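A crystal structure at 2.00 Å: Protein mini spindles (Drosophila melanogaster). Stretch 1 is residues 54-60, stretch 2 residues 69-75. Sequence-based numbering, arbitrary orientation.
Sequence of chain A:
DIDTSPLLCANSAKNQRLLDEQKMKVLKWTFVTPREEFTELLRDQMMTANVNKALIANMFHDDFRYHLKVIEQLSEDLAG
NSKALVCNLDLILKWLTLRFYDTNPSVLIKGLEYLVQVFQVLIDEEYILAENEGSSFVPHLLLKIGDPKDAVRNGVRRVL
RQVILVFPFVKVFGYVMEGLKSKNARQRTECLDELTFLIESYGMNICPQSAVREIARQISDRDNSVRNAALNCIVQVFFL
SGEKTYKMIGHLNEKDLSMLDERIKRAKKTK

Stretch 1 54-60: ALIANMF
Stretch 2 (69-75) KVIEQLS

Two helical segments of one chain of Drosophila mini spindles pack at an angle of 139° between their N-to-C directions, with axes 10.0 Å apart at closest approach. Helix 54-59 ends as Phe 60 leaves helical phi/psi (-111/18); residues 69-75 are helical throughout. Met 59 N bonds to Leu 55 O (2.8 Å) and Leu 74 N to Val 70 O (2.9 Å), the i to i-4 pattern of both segments. The register is set by Met 59 and Val 70, whose CA atoms lie 6.5 Å apart.

Apolar packing centres on Val 70 (chi1 t), which points toward stretch 1 and is the most covered residue of the contact. Val 70 CG2 lies 3.5 Å from Asn 58 CB and 3.8 Å from Met 59 N, while Val 70 CG1 meets Met 59 CG at 3.9 Å and Leu 55 CD1 at 4.1 Å; a short, branched side chain fits this close backbone approach. Leu 55 (t, p) and Met 59 (m, t, t) leave their backbone sideways, but their ends come nearer. So does Leu 74 (m, t), extending the buried patch: its CD2 lies 4.3 Å from Leu 55 CD2 and its CD1 4.4 Å from Met 59 CE. Together the stretches bury 300 Å².

At the polar margin no direct hydrogen bond crosses the contact, but one water bridges it. Asn 58 (chi1 m, chi2 -32°) donates from ND2 to this water at 3.1 Å, and the water donates to Gln 73 OE1 at 2.6 Å. Gln 73 (m, t, chi3 -23°) also sets OE1 3.4 Å from Leu 55 CD1, so the amide borders the apolar patch. Lys 69, extended with all four chi angles t, lays CD 4.2 Å from Asn 58 ND2, a loose contact made by an aliphatic carbon, while the residue as a whole stays exposed.

Ile 56 and Ile 71 point away from the contact, yet both are buried.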

# COMPACT_ATOMS: atom_id res chain seq x y z
N ALA A 54 2.45 -12.08 -25.53
CA ALA A 54 2.31 -10.71 -26.05
C ALA A 54 2.08 -9.74 -24.88
O ALA A 54 2.60 -8.62 -24.88
CB ALA A 54 1.16 -10.63 -27.05
N LEU A 55 1.32 -10.19 -23.88
CA LEU A 55 1.04 -9.38 -22.70
C LEU A 55 2.34 -9.09 -21.97
O LEU A 55 2.62 -7.94 -21.63
CB LEU A 55 0.07 -10.09 -21.78
CG LEU A 55 -0.51 -9.27 -20.64
CD1 LEU A 55 -1.47 -8.19 -21.18
CD2 LEU A 55 -1.20 -10.18 -19.64
N ILE A 56 3.14 -10.13 -21.75
CA ILE A 56 4.47 -9.97 -21.17
C ILE A 56 5.29 -8.92 -21.92
O ILE A 56 5.91 -8.04 -21.31
CB ILE A 56 5.26 -11.31 -21.16
CG1 ILE A 56 4.61 -12.31 -20.19
CG2 ILE A 56 6.72 -11.09 -20.78
CD1 ILE A 56 5.30 -13.70 -20.18
N ALA A 57 5.30 -9.01 -23.26
CA ALA A 57 6.02 -8.04 -24.08
C ALA A 57 5.59 -6.60 -23.77
O ALA A 57 6.43 -5.72 -23.58
CB ALA A 57 5.84 -8.35 -25.57
N ASN A 58 4.27 -6.38 -23.71
CA ASN A 58 3.71 -5.06 -23.41
C ASN A 58 3.98 -4.59 -22.00
O ASN A 58 4.16 -3.40 -21.75
CB ASN A 58 2.20 -5.06 -23.66
CG ASN A 58 1.85 -5.05 -25.13
OD1 ASN A 58 2.59 -4.48 -25.93
ND2 ASN A 58 0.74 -5.69 -25.49
N MET A 59 4.03 -5.55 -21.08
CA MET A 59 4.25 -5.29 -19.66
C MET A 59 5.62 -4.68 -19.41
O MET A 59 5.78 -3.84 -18.52
CB MET A 59 4.10 -6.59 -18.86
CG MET A 59 2.67 -6.94 -18.51
SD MET A 59 2.51 -8.60 -17.79
CE MET A 59 0.86 -8.48 -17.13
N PHE A 60 6.61 -5.10 -20.18
CA PHE A 60 7.96 -4.63 -19.94
C PHE A 60 8.46 -3.70 -21.05
O PHE A 60 9.65 -3.42 -21.17
CB PHE A 60 8.88 -5.83 -19.72
CG PHE A 60 8.47 -6.66 -18.52
CD1 PHE A 60 8.79 -6.25 -17.23
CD2 PHE A 60 7.68 -7.79 -18.68
CE1 PHE A 60 8.38 -6.98 -16.12
CE2 PHE A 60 7.26 -8.54 -17.57
CZ PHE A 60 7.61 -8.14 -16.29
N LYS A 69 -2.51 -0.02 -21.95
CA LYS A 69 -3.12 -1.12 -22.69
C LYS A 69 -3.21 -2.39 -21.86
O LYS A 69 -4.26 -3.03 -21.78
CB LYS A 69 -2.32 -1.41 -23.97
CG LYS A 69 -2.87 -2.58 -24.78
CD LYS A 69 -2.07 -2.68 -26.09
CE LYS A 69 -2.71 -3.63 -27.08
NZ LYS A 69 -1.98 -3.59 -28.37
N VAL A 70 -2.09 -2.77 -21.23
CA VAL A 70 -2.08 -3.95 -20.36
C VAL A 70 -3.16 -3.86 -19.29
O VAL A 70 -3.93 -4.80 -19.08
CB VAL A 70 -0.70 -4.13 -19.69
CG1 VAL A 70 -0.78 -5.16 -18.56
CG2 VAL A 70 0.34 -4.57 -20.73
N ILE A 71 -3.25 -2.71 -18.61
CA ILE A 71 -4.26 -2.54 -17.57
C ILE A 71 -5.68 -2.64 -18.12
O ILE A 71 -6.54 -3.29 -17.54
CB ILE A 71 -4.08 -1.20 -16.84
CG1 ILE A 71 -2.80 -1.24 -16.00
CG2 ILE A 71 -5.31 -0.93 -15.96
CD1 ILE A 71 -2.19 0.12 -15.72
N GLU A 72 -5.92 -1.99 -19.26
CA GLU A 72 -7.22 -2.12 -19.92
C GLU A 72 -7.55 -3.59 -20.27
O GLU A 72 -8.67 -4.04 -20.08
CB GLU A 72 -7.25 -1.27 -21.19
CG GLU A 72 -8.59 -1.28 -21.88
CD GLU A 72 -8.59 -0.40 -23.12
OE1 GLU A 72 -7.84 -0.70 -24.08
OE2 GLU A 72 -9.32 0.61 -23.11
N GLN A 73 -6.58 -4.32 -20.78
CA GLN A 73 -6.83 -5.72 -21.12
C GLN A 73 -7.13 -6.54 -19.86
O GLN A 73 -8.08 -7.31 -19.82
CB GLN A 73 -5.64 -6.30 -21.88
CG GLN A 73 -5.60 -5.84 -23.33
CD GLN A 73 -4.27 -6.11 -23.99
OE1 GLN A 73 -3.25 -6.26 -23.32
NE2 GLN A 73 -4.28 -6.18 -25.31
N LEU A 74 -6.34 -6.34 -18.81
CA LEU A 74 -6.59 -7.08 -17.57
C LEU A 74 -7.94 -6.71 -16.98
O LEU A 74 -8.65 -7.57 -16.45
CB LEU A 74 -5.47 -6.80 -16.56
CG LEU A 74 -4.08 -7.32 -16.90
CD1 LEU A 74 -3.02 -6.69 -16.00
CD2 LEU A 74 -4.07 -8.84 -16.78
N SER A 75 -8.30 -5.43 -17.06
CA SER A 75 -9.58 -4.98 -16.53
C SER A 75 -10.75 -5.67 -17.24
O SER A 75 -11.71 -6.09 -16.59
CB SER A 75 -9.72 -3.45 -16.65
OG SER A 75 -10.96 -3.03 -16.10
O HOH W 1 -1.46 -7.69 -24.49